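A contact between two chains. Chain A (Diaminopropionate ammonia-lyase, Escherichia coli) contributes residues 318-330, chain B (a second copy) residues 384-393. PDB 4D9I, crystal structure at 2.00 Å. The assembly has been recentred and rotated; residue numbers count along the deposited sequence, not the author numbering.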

# COMPACT_ATOMS: atom_id res chain seq x y z
N ALA A 318 0.52 -12.06 5.21
CA ALA A 318 1.00 -11.19 4.12
C ALA A 318 -0.13 -10.40 3.48
O ALA A 318 0.05 -9.24 3.09
CB ALA A 318 1.71 -12.03 3.07
N LEU A 319 -1.29 -11.04 3.33
CA LEU A 319 -2.51 -10.38 2.83
C LEU A 319 -2.89 -9.23 3.76
O LEU A 319 -3.15 -8.10 3.32
CB LEU A 319 -3.66 -11.39 2.78
CG LEU A 319 -5.04 -10.91 2.33
CD1 LEU A 319 -4.97 -10.31 0.92
CD2 LEU A 319 -6.06 -12.07 2.35
N GLY A 320 -2.92 -9.53 5.07
CA GLY A 320 -3.15 -8.51 6.11
C GLY A 320 -2.21 -7.31 5.99
O GLY A 320 -2.66 -6.15 6.02
N MET A 321 -0.91 -7.56 5.86
CA MET A 321 0.06 -6.48 5.74
C MET A 321 -0.34 -5.54 4.61
O MET A 321 -0.35 -4.31 4.77
CB MET A 321 1.47 -7.02 5.49
CG MET A 321 2.01 -7.88 6.63
SD MET A 321 3.49 -8.77 6.16
CE MET A 321 4.72 -7.46 6.04
N ARG A 322 -0.69 -6.12 3.46
CA ARG A 322 -0.94 -5.31 2.27
C ARG A 322 -2.21 -4.50 2.39
O ARG A 322 -2.26 -3.33 2.01
CB ARG A 322 -0.94 -6.17 1.01
CG ARG A 322 0.45 -6.67 0.64
CD ARG A 322 0.46 -7.37 -0.70
NE ARG A 322 1.46 -8.43 -0.67
CZ ARG A 322 1.19 -9.71 -0.51
NH1 ARG A 322 -0.05 -10.12 -0.37
NH2 ARG A 322 2.17 -10.58 -0.45
N VAL A 323 -3.24 -5.12 2.95
CA VAL A 323 -4.53 -4.47 3.15
C VAL A 323 -4.36 -3.28 4.13
O VAL A 323 -4.89 -2.20 3.89
CB VAL A 323 -5.60 -5.48 3.64
CG1 VAL A 323 -6.84 -4.74 4.14
CG2 VAL A 323 -5.97 -6.48 2.53
N LEU A 324 -3.64 -3.49 5.21
CA LEU A 324 -3.38 -2.41 6.15
C LEU A 324 -2.55 -1.26 5.56
O LEU A 324 -2.84 -0.08 5.80
CB LEU A 324 -2.75 -2.93 7.46
CG LEU A 324 -3.73 -3.65 8.40
CD1 LEU A 324 -3.02 -4.54 9.43
CD2 LEU A 324 -4.67 -2.68 9.11
N GLY A 325 -1.54 -1.62 4.77
CA GLY A 325 -0.58 -0.67 4.18
C GLY A 325 -1.12 0.16 3.02
O GLY A 325 -0.59 1.21 2.70
N ASN A 326 -2.17 -0.33 2.37
CA ASN A 326 -2.80 0.43 1.29
C ASN A 326 -4.30 0.29 1.49
O ASN A 326 -4.91 -0.58 0.89
CB ASN A 326 -2.40 -0.15 -0.08
CG ASN A 326 -2.92 0.68 -1.24
OD1 ASN A 326 -3.81 1.50 -1.09
ND2 ASN A 326 -2.34 0.47 -2.41
N PRO A 327 -4.88 1.16 2.34
CA PRO A 327 -6.25 0.96 2.79
C PRO A 327 -7.30 1.22 1.69
O PRO A 327 -7.03 1.85 0.65
CB PRO A 327 -6.38 1.95 3.94
CG PRO A 327 -5.43 3.04 3.58
CD PRO A 327 -4.25 2.32 3.00
N TYR A 328 -8.50 0.71 1.95
CA TYR A 328 -9.62 0.84 1.06
C TYR A 328 -10.27 2.19 1.29
O TYR A 328 -10.30 2.68 2.42
CB TYR A 328 -10.65 -0.28 1.34
CG TYR A 328 -11.58 -0.53 0.18
CD1 TYR A 328 -11.10 -1.07 -1.02
CD2 TYR A 328 -12.95 -0.25 0.27
CE1 TYR A 328 -11.95 -1.30 -2.10
CE2 TYR A 328 -13.80 -0.49 -0.79
CZ TYR A 328 -13.30 -1.01 -1.97
OH TYR A 328 -14.15 -1.25 -3.01
N GLY A 329 -10.79 2.78 0.21
CA GLY A 329 -11.55 4.02 0.29
C GLY A 329 -10.74 5.13 0.93
O GLY A 329 -9.60 5.37 0.53
N ASN A 330 -11.32 5.77 1.94
CA ASN A 330 -10.69 6.89 2.63
C ASN A 330 -10.07 6.51 3.99
O ASN A 330 -9.64 7.38 4.74
CB ASN A 330 -11.71 8.03 2.80
CG ASN A 330 -12.08 8.67 1.48
OD1 ASN A 330 -13.26 8.76 1.13
ND2 ASN A 330 -11.09 9.11 0.73
N HIS B 384 -8.91 -5.20 -10.38
CA HIS B 384 -7.51 -5.39 -10.75
C HIS B 384 -6.57 -4.66 -9.80
O HIS B 384 -5.50 -5.18 -9.41
CB HIS B 384 -7.33 -4.94 -12.21
CG HIS B 384 -5.91 -5.00 -12.70
ND1 HIS B 384 -5.30 -6.15 -13.01
CD2 HIS B 384 -4.98 -3.98 -12.92
CE1 HIS B 384 -4.04 -5.90 -13.41
NE2 HIS B 384 -3.85 -4.56 -13.36
N TYR B 385 -6.93 -3.43 -9.46
CA TYR B 385 -6.09 -2.61 -8.58
C TYR B 385 -5.85 -3.36 -7.26
O TYR B 385 -4.71 -3.51 -6.82
CB TYR B 385 -6.72 -1.25 -8.29
CG TYR B 385 -5.81 -0.40 -7.42
CD1 TYR B 385 -4.71 0.24 -7.96
CD2 TYR B 385 -6.03 -0.30 -6.04
CE1 TYR B 385 -3.84 1.00 -7.17
CE2 TYR B 385 -5.18 0.45 -5.24
CZ TYR B 385 -4.09 1.08 -5.79
OH TYR B 385 -3.28 1.81 -5.01
N ARG B 386 -6.93 -3.86 -6.67
CA ARG B 386 -6.83 -4.52 -5.37
C ARG B 386 -6.18 -5.91 -5.48
O ARG B 386 -5.43 -6.33 -4.58
CB ARG B 386 -8.20 -4.58 -4.67
CG ARG B 386 -8.72 -3.21 -4.23
CD ARG B 386 -7.70 -2.44 -3.41
NE ARG B 386 -8.07 -1.03 -3.26
CZ ARG B 386 -7.50 -0.19 -2.40
NH1 ARG B 386 -6.52 -0.61 -1.59
NH2 ARG B 386 -7.91 1.08 -2.35
N GLU B 387 -6.44 -6.61 -6.59
CA GLU B 387 -5.72 -7.85 -6.86
C GLU B 387 -4.19 -7.64 -6.89
O GLU B 387 -3.42 -8.44 -6.34
CB GLU B 387 -6.24 -8.52 -8.16
CG GLU B 387 -7.55 -9.23 -7.94
CD GLU B 387 -8.33 -9.53 -9.22
OE1 GLU B 387 -7.92 -9.13 -10.32
OE2 GLU B 387 -9.38 -10.16 -9.10
N VAL B 388 -3.75 -6.52 -7.47
CA VAL B 388 -2.31 -6.19 -7.48
C VAL B 388 -1.79 -5.80 -6.08
O VAL B 388 -0.80 -6.36 -5.60
CB VAL B 388 -1.96 -5.10 -8.52
CG1 VAL B 388 -0.49 -4.68 -8.43
CG2 VAL B 388 -2.28 -5.56 -9.94
N VAL B 389 -2.43 -4.81 -5.45
CA VAL B 389 -1.83 -4.19 -4.24
C VAL B 389 -2.08 -5.03 -2.99
O VAL B 389 -1.25 -5.03 -2.06
CB VAL B 389 -2.22 -2.70 -4.04
CG1 VAL B 389 -1.86 -1.89 -5.29
CG2 VAL B 389 -3.70 -2.52 -3.70
N TRP B 390 -3.20 -5.75 -2.97
CA TRP B 390 -3.54 -6.64 -1.84
C TRP B 390 -3.20 -8.10 -2.06
O TRP B 390 -2.61 -8.74 -1.19
CB TRP B 390 -5.02 -6.54 -1.50
CG TRP B 390 -5.48 -5.23 -0.89
CD1 TRP B 390 -4.71 -4.15 -0.48
CD2 TRP B 390 -6.87 -4.85 -0.56
NE1 TRP B 390 -5.50 -3.16 0.04
CE2 TRP B 390 -6.80 -3.52 0.04
CE3 TRP B 390 -8.12 -5.47 -0.69
CZ2 TRP B 390 -7.94 -2.85 0.48
CZ3 TRP B 390 -9.25 -4.78 -0.25
CH2 TRP B 390 -9.16 -3.50 0.31
N GLU B 391 -3.59 -8.65 -3.21
CA GLU B 391 -3.42 -10.09 -3.45
C GLU B 391 -2.01 -10.42 -3.92
O GLU B 391 -1.58 -11.57 -3.90
CB GLU B 391 -4.47 -10.61 -4.45
CG GLU B 391 -5.90 -10.46 -3.95
CD GLU B 391 -6.96 -10.98 -4.91
OE1 GLU B 391 -6.66 -11.88 -5.73
OE2 GLU B 391 -8.11 -10.53 -4.81
N GLY B 392 -1.29 -9.39 -4.35
CA GLY B 392 0.05 -9.57 -4.90
C GLY B 392 0.05 -10.20 -6.29
O GLY B 392 1.06 -10.75 -6.71
N LYS B 393 -1.09 -10.15 -6.98
CA LYS B 393 -1.14 -10.48 -8.41
C LYS B 393 -0.01 -9.77 -9.19
O LYS B 393 0.32 -8.60 -8.91
CB LYS B 393 -2.50 -10.10 -9.02
CG LYS B 393 -2.74 -10.68 -10.41
CD LYS B 393 -4.17 -10.45 -10.91
CE LYS B 393 -4.35 -9.03 -11.46
NZ LYS B 393 -5.75 -8.74 -11.91
O HOH W 1 -10.97 2.24 -2.53

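The indole of Trp B390 is the main protrusion of this contact, and the last turn of the chain A helix, with the loop that follows, forms the hollow that receives it. Of the 574 Å² buried between the stretches, Trp B390 has the largest share. Its CA-to-CB bond points sideways, but chi1 of -69° carries the ring to chain A. Val A323 lies against one face: its CG2 sits 3.7 Å from the centroid of the five-membered ring, almost on the ring normal, and its CA is 3.5 Å from Trp B390 NE1. A branched, compact side chain suits this place, covering the indole closely. At the far end of the indole, Tyr A328 CD1 approaches Trp B390 CH2 at 3.4 Å, the two rings meeting rim to rim with their planes at 48°.

The hollow also has a polar edge. Where the chain leaves the helix at Asn A326, its carbonyl is free to accept a hydrogen bond from the indole, and Trp B390 NE1 donates to Asn A326 O at 2.8 Å, nearly linearly. The guanidinium of Arg B386 reaches the same turn edge-on, NH2 donating to Pro A327 O at 3.2 Å, while NH1 makes a weak bond to Asn A326 O at 3.0 Å. Tyr A328 CD1 lies over a face of this guanidinium, 3.8 Å from Arg B386 NE, so the tyrosine touches both Arg B386 and Trp B390.

Asn A326 points toward chain B, where its ND2 donates to Tyr B385 OH (3.1 Å) and packs against Val B389 CG2 (3.5 Å). One helical turn earlier, Arg A322 NH1 donates to Trp B390 O at 3.0 Å, anchoring the backbone that bears the indole. Gly B392, at positive phi, leaves room here: an ideal CB would lie 3.5 Å from Arg A322 CZ.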